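Local atomic coordinates of N-terminal acetyltransferase B complex subunit MDM20 (Candida albicans, PDB entry 5K04), a protein that is probably the non-catalytic subunit of the NatB N-terminal acetyltransferase complex, binding the NAT3 subunit and supporting its activity. Residues P275-I288 against K304-Y318. Residues are numbered along the deposited sequence; the frame is centred on the assembly and turned at random.
Sequences PTRNISLLKIELDI and KFNTKLCCYADLSQY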
loop_
_atom_site.group_PDB
_atom_site.type_symbol
_atom_site.label_atom_id
_atom_site.label_comp_id
_atom_site.label_asym_id
_atom_site.label_seq_id
_atom_site.Cartn_x
_atom_site.Cartn_y
_atom_site.Cartn_z
ATOM N N PRO A 275 38.571 -0.412 -4.111
ATOM C CA PRO A 275 38.017 -0.325 -2.750
ATOM C C PRO A 275 36.547 0.076 -2.706
ATOM O O PRO A 275 36.149 0.870 -1.846
ATOM C CB PRO A 275 38.908 0.729 -2.074
ATOM C CG PRO A 275 39.443 1.561 -3.196
ATOM C CD PRO A 275 39.532 0.667 -4.404
ATOM N N THR A 276 35.729 -0.478 -3.604
ATOM C CA THR A 276 34.314 -0.146 -3.620
ATOM C C THR A 276 33.607 -0.753 -2.410
ATOM O O THR A 276 34.122 -1.651 -1.735
ATOM C CB THR A 276 33.637 -0.622 -4.913
ATOM O OG1 THR A 276 33.487 -2.049 -4.912
ATOM C CG2 THR A 276 34.443 -0.185 -6.137
ATOM N N ARG A 277 32.420 -0.209 -2.123
ATOM C CA ARG A 277 31.588 -0.736 -1.047
ATOM C C ARG A 277 31.316 -2.222 -1.246
ATOM O O ARG A 277 31.575 -3.039 -0.354
ATOM C CB ARG A 277 30.279 0.052 -0.970
ATOM C CG ARG A 277 29.205 -0.545 -0.050
ATOM C CD ARG A 277 28.267 0.540 0.509
ATOM N NE ARG A 277 27.128 -0.052 1.211
ATOM C CZ ARG A 277 25.996 -0.439 0.621
ATOM N NH1 ARG A 277 25.849 -0.291 -0.685
ATOM N NH2 ARG A 277 25.012 -0.984 1.330
ATOM N N ASN A 278 30.802 -2.590 -2.421
ATOM C CA ASN A 278 30.400 -3.975 -2.650
ATOM C C ASN A 278 31.582 -4.932 -2.542
ATOM O O ASN A 278 31.436 -6.053 -2.043
ATOM C CB ASN A 278 29.736 -4.103 -4.013
ATOM C CG ASN A 278 28.260 -3.708 -3.989
ATOM O OD1 ASN A 278 27.651 -3.570 -2.922
ATOM N ND2 ASN A 278 27.680 -3.539 -5.174
ATOM N N ILE A 279 32.758 -4.509 -3.009
ATOM C CA ILE A 279 33.929 -5.375 -2.931
ATOM C C ILE A 279 34.432 -5.455 -1.493
ATOM O O ILE A 279 34.937 -6.497 -1.056
ATOM C CB ILE A 279 35.022 -4.873 -3.892
ATOM C CG1 ILE A 279 34.610 -5.113 -5.339
ATOM C CG2 ILE A 279 36.392 -5.509 -3.583
ATOM C CD1 ILE A 279 35.604 -4.524 -6.330
ATOM N N SER A 280 34.275 -4.374 -0.726
ATOM C CA SER A 280 34.703 -4.390 0.667
ATOM C C SER A 280 33.862 -5.358 1.481
ATOM O O SER A 280 34.392 -6.116 2.298
ATOM C CB SER A 280 34.632 -2.980 1.240
ATOM O OG SER A 280 35.594 -2.159 0.608
ATOM N N LEU A 281 32.549 -5.367 1.243
ATOM C CA LEU A 281 31.684 -6.347 1.890
ATOM C C LEU A 281 31.944 -7.742 1.345
ATOM O O LEU A 281 31.873 -8.728 2.090
ATOM C CB LEU A 281 30.211 -5.971 1.698
ATOM C CG LEU A 281 29.709 -4.768 2.496
ATOM C CD1 LEU A 281 28.254 -4.479 2.197
ATOM C CD2 LEU A 281 29.905 -4.978 3.987
ATOM N N LEU A 282 32.243 -7.843 0.049
ATOM C CA LEU A 282 32.457 -9.154 -0.556
ATOM C C LEU A 282 33.633 -9.868 0.086
ATOM O O LEU A 282 33.606 -11.092 0.251
ATOM C CB LEU A 282 32.690 -9.013 -2.054
ATOM C CG LEU A 282 32.713 -10.333 -2.819
ATOM C CD1 LEU A 282 31.322 -10.956 -2.810
ATOM C CD2 LEU A 282 33.204 -10.108 -4.245
ATOM N N LYS A 283 34.674 -9.108 0.461
ATOM C CA LYS A 283 35.852 -9.690 1.101
ATOM C C LYS A 283 35.482 -10.388 2.401
ATOM O O LYS A 283 36.071 -11.422 2.743
ATOM C CB LYS A 283 36.897 -8.605 1.345
ATOM C CG LYS A 283 37.657 -8.227 0.093
ATOM C CD LYS A 283 38.751 -7.220 0.375
ATOM C CE LYS A 283 39.555 -6.899 -0.890
ATOM N NZ LYS A 283 40.446 -8.017 -1.355
ATOM N N ILE A 284 34.486 -9.852 3.114
ATOM C CA ILE A 284 33.911 -10.553 4.258
ATOM C C ILE A 284 33.220 -11.825 3.801
ATOM O O ILE A 284 33.397 -12.898 4.390
ATOM C CB ILE A 284 32.930 -9.642 5.015
ATOM C CG1 ILE A 284 33.574 -8.281 5.291
ATOM C CG2 ILE A 284 32.509 -10.320 6.307
ATOM C CD1 ILE A 284 32.655 -7.290 5.958
ATOM N N GLU A 285 32.400 -11.713 2.755
ATOM C CA GLU A 285 31.704 -12.877 2.218
ATOM C C GLU A 285 32.691 -13.915 1.690
ATOM O O GLU A 285 32.406 -15.118 1.713
ATOM C CB GLU A 285 30.741 -12.430 1.118
ATOM C CG GLU A 285 29.444 -13.240 1.044
ATOM C CD GLU A 285 28.382 -12.778 2.020
ATOM O OE1 GLU A 285 28.243 -11.550 2.219
ATOM O OE2 GLU A 285 27.681 -13.649 2.584
ATOM N N LEU A 286 33.866 -13.473 1.236
ATOM C CA LEU A 286 34.841 -14.406 0.688
ATOM C C LEU A 286 35.598 -15.116 1.802
ATOM O O LEU A 286 35.935 -16.294 1.662
ATOM C CB LEU A 286 35.799 -13.675 -0.257
ATOM C CG LEU A 286 36.868 -14.528 -0.959
ATOM C CD1 LEU A 286 36.238 -15.481 -1.960
ATOM C CD2 LEU A 286 37.941 -13.658 -1.625
ATOM N N ASP A 287 35.854 -14.419 2.918
ATOM C CA ASP A 287 36.422 -15.073 4.097
ATOM C C ASP A 287 35.502 -16.175 4.611
ATOM O O ASP A 287 35.949 -17.291 4.901
ATOM C CB ASP A 287 36.678 -14.047 5.199
ATOM C CG ASP A 287 37.771 -13.073 4.841
ATOM O OD1 ASP A 287 38.406 -13.270 3.782
ATOM O OD2 ASP A 287 37.983 -12.112 5.612
ATOM N N ILE A 288 34.210 -15.872 4.738
ATOM C CA ILE A 288 33.239 -16.866 5.185
ATOM C C ILE A 288 33.240 -18.068 4.246
ATOM O O ILE A 288 33.260 -19.224 4.687
ATOM C CB ILE A 288 31.847 -16.217 5.285
ATOM C CG1 ILE A 288 31.816 -15.220 6.443
ATOM C CG2 ILE A 288 30.745 -17.265 5.411
ATOM C CD1 ILE A 288 30.582 -14.332 6.457
ATOM N N LYS A 304 36.930 2.253 5.911
ATOM C CA LYS A 304 36.530 2.939 4.697
ATOM C C LYS A 304 35.143 3.555 4.806
ATOM O O LYS A 304 34.876 4.566 4.150
ATOM C CB LYS A 304 36.587 1.967 3.518
ATOM C CG LYS A 304 37.992 1.483 3.222
ATOM C CD LYS A 304 38.029 0.535 2.039
ATOM C CE LYS A 304 39.455 0.379 1.536
ATOM N NZ LYS A 304 40.048 1.710 1.186
ATOM N N PHE A 305 34.252 2.984 5.633
ATOM C CA PHE A 305 32.844 3.370 5.591
ATOM C C PHE A 305 32.244 3.807 6.933
ATOM O O PHE A 305 31.027 3.992 7.013
ATOM C CB PHE A 305 32.037 2.227 4.971
ATOM C CG PHE A 305 32.368 2.009 3.516
ATOM C CD1 PHE A 305 31.771 2.784 2.532
ATOM C CD2 PHE A 305 33.328 1.075 3.132
ATOM C CE1 PHE A 305 32.105 2.619 1.192
ATOM C CE2 PHE A 305 33.667 0.905 1.802
ATOM C CZ PHE A 305 33.053 1.685 0.829
ATOM N N ASN A 306 33.061 4.048 7.971
ATOM C CA ASN A 306 32.483 4.480 9.248
ATOM C C ASN A 306 31.893 5.891 9.185
ATOM O O ASN A 306 31.021 6.212 9.995
ATOM C CB ASN A 306 33.521 4.411 10.375
ATOM C CG ASN A 306 34.618 5.451 10.221
ATOM O OD1 ASN A 306 34.462 6.603 10.623
ATOM N ND2 ASN A 306 35.738 5.044 9.638
ATOM N N THR A 307 32.351 6.739 8.257
ATOM C CA THR A 307 31.757 8.054 8.043
ATOM C C THR A 307 30.470 7.989 7.231
ATOM O O THR A 307 29.905 9.044 6.915
ATOM C CB THR A 307 32.738 8.995 7.340
ATOM O OG1 THR A 307 32.920 8.570 5.990
ATOM C CG2 THR A 307 34.092 9.011 8.051
ATOM N N LYS A 308 29.995 6.785 6.903
ATOM C CA LYS A 308 28.788 6.592 6.107
ATOM C C LYS A 308 27.696 5.957 6.958
ATOM O O LYS A 308 27.946 5.017 7.721
ATOM C CB LYS A 308 29.062 5.717 4.879
ATOM C CG LYS A 308 30.287 6.173 4.073
ATOM C CD LYS A 308 30.122 7.574 3.484
ATOM C CE LYS A 308 31.265 7.890 2.515
ATOM N NZ LYS A 308 31.088 9.169 1.754
ATOM N N LEU A 309 26.479 6.466 6.805
ATOM C CA LEU A 309 25.380 5.975 7.618
ATOM C C LEU A 309 25.069 4.502 7.341
ATOM O O LEU A 309 24.406 3.853 8.156
ATOM C CB LEU A 309 24.171 6.877 7.376
ATOM C CG LEU A 309 23.106 6.975 8.467
ATOM C CD1 LEU A 309 23.688 7.507 9.780
ATOM C CD2 LEU A 309 21.975 7.856 7.984
ATOM N N CYS A 310 25.570 3.957 6.229
ATOM C CA CYS A 310 25.345 2.556 5.887
ATOM C C CYS A 310 26.134 1.584 6.761
ATOM O O CYS A 310 25.717 0.425 6.873
ATOM C CB CYS A 310 25.686 2.301 4.408
ATOM S SG CYS A 310 27.386 2.460 3.898
ATOM N N CYS A 311 27.237 2.031 7.398
ATOM C CA CYS A 311 28.220 1.104 7.961
ATOM C C CYS A 311 27.567 0.052 8.860
ATOM O O CYS A 311 27.771 -1.152 8.677
ATOM C CB CYS A 311 29.302 1.881 8.735
ATOM S SG CYS A 311 30.713 0.909 9.210
ATOM N N TYR A 312 26.776 0.499 9.832
ATOM C CA TYR A 312 26.202 -0.414 10.819
ATOM C C TYR A 312 25.325 -1.469 10.164
ATOM O O TYR A 312 25.430 -2.659 10.484
ATOM C CB TYR A 312 25.378 0.356 11.848
ATOM C CG TYR A 312 24.617 -0.567 12.766
ATOM C CD1 TYR A 312 25.256 -1.215 13.820
ATOM C CD2 TYR A 312 23.266 -0.788 12.586
ATOM C CE1 TYR A 312 24.563 -2.064 14.669
ATOM C CE2 TYR A 312 22.565 -1.636 13.425
ATOM C CZ TYR A 312 23.220 -2.275 14.464
ATOM O OH TYR A 312 22.505 -3.116 15.291
ATOM N N ALA A 313 24.416 -1.042 9.275
ATOM C CA ALA A 313 23.493 -1.992 8.655
ATOM C C ALA A 313 24.241 -3.001 7.786
ATOM O O ALA A 313 23.850 -4.171 7.704
ATOM C CB ALA A 313 22.428 -1.247 7.843
ATOM N N ASP A 314 25.329 -2.572 7.163
ATOM C CA ASP A 314 26.127 -3.476 6.350
ATOM C C ASP A 314 26.859 -4.521 7.207
ATOM O O ASP A 314 26.913 -5.704 6.846
ATOM C CB ASP A 314 27.108 -2.652 5.510
ATOM C CG ASP A 314 26.414 -1.813 4.404
ATOM O OD1 ASP A 314 25.182 -1.932 4.207
ATOM O OD2 ASP A 314 27.123 -1.039 3.719
ATOM N N LEU A 315 27.433 -4.115 8.344
ATOM C CA LEU A 315 28.241 -5.047 9.136
ATOM C C LEU A 315 27.421 -5.899 10.100
ATOM O O LEU A 315 27.718 -7.089 10.284
ATOM C CB LEU A 315 29.315 -4.289 9.919
ATOM C CG LEU A 315 30.451 -3.769 9.046
ATOM C CD1 LEU A 315 31.455 -2.991 9.884
ATOM C CD2 LEU A 315 31.145 -4.912 8.276
ATOM N N SER A 316 26.390 -5.316 10.715
ATOM C CA SER A 316 25.627 -6.004 11.749
ATOM C C SER A 316 24.922 -7.245 11.227
ATOM O O SER A 316 24.446 -8.051 12.035
ATOM C CB SER A 316 24.608 -5.043 12.368
ATOM O OG SER A 316 23.707 -4.559 11.383
ATOM N N GLN A 317 24.845 -7.418 9.909
ATOM C CA GLN A 317 24.287 -8.646 9.360
ATOM C C GLN A 317 25.247 -9.824 9.481
ATOM O O GLN A 317 24.826 -10.973 9.318
ATOM C CB GLN A 317 23.908 -8.433 7.898
ATOM C CG GLN A 317 25.087 -8.434 6.959
ATOM C CD GLN A 317 24.669 -8.145 5.538
ATOM O OE1 GLN A 317 24.521 -9.057 4.715
ATOM N NE2 GLN A 317 24.461 -6.866 5.240
ATOM N N TYR A 318 26.524 -9.564 9.741
ATOM C CA TYR A 318 27.500 -10.606 10.003
ATOM C C TYR A 318 27.654 -10.790 11.505
ATOM O O TYR A 318 27.150 -10.002 12.309
ATOM C CB TYR A 318 28.851 -10.274 9.359
ATOM C CG TYR A 318 28.761 -9.990 7.874
ATOM C CD1 TYR A 318 28.484 -11.010 6.969
ATOM C CD2 TYR A 318 28.954 -8.709 7.375
ATOM C CE1 TYR A 318 28.406 -10.767 5.613
ATOM C CE2 TYR A 318 28.866 -8.451 6.015
ATOM C CZ TYR A 318 28.594 -9.490 5.138
ATOM O OH TYR A 318 28.503 -9.257 3.789
HETATM O O HOH W 1 24.945 -11.105 2.084
#
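Arg-277 grips the carboxylate of Asp-314 side-on in a salt bridge, NE lying 2.7 Å from OD2 and NH2 3.0 Å from OD1, each oxygen met on its syn side. The guanidinium and carboxylate planes are twisted 34° apart. Arginine suits the place because its planar end carries several N-H groups, and NH2 also forms a salt bridge with Glu-48 of the NAT3 chain. Tyr-301 OH bonds to Asp-314 OD2. A second polar link runs from Tyr-318 OH to Glu-285 OE1 (2.8 Å), in the plane of the phenol ring; the glutamate reaches it by bending at chi2 (83°). Helices 277-288 and 311-315 run at 30° with axes 11.8 Å apart, an all-helical arrangement consistent with the TPR clan; this part of the scaffold borders NAT3, whose Thr-49 bonds to Gln-317. Tyrosine adds to its hydroxyl a flat ring, sandwiched between Ile-284 CG2, in a CH-pi contact 3.9 Å from its centroid, and Gln-317 CG on the opposite face. Beta-branched Ile-284 has a second arm, whose CD1 packs against Leu-315 CD2 at 3.6 Å. At the start of helix 277-288, Phe-305 CZ rests on Arg-277 CA, its ring also stacked with Tyr-301.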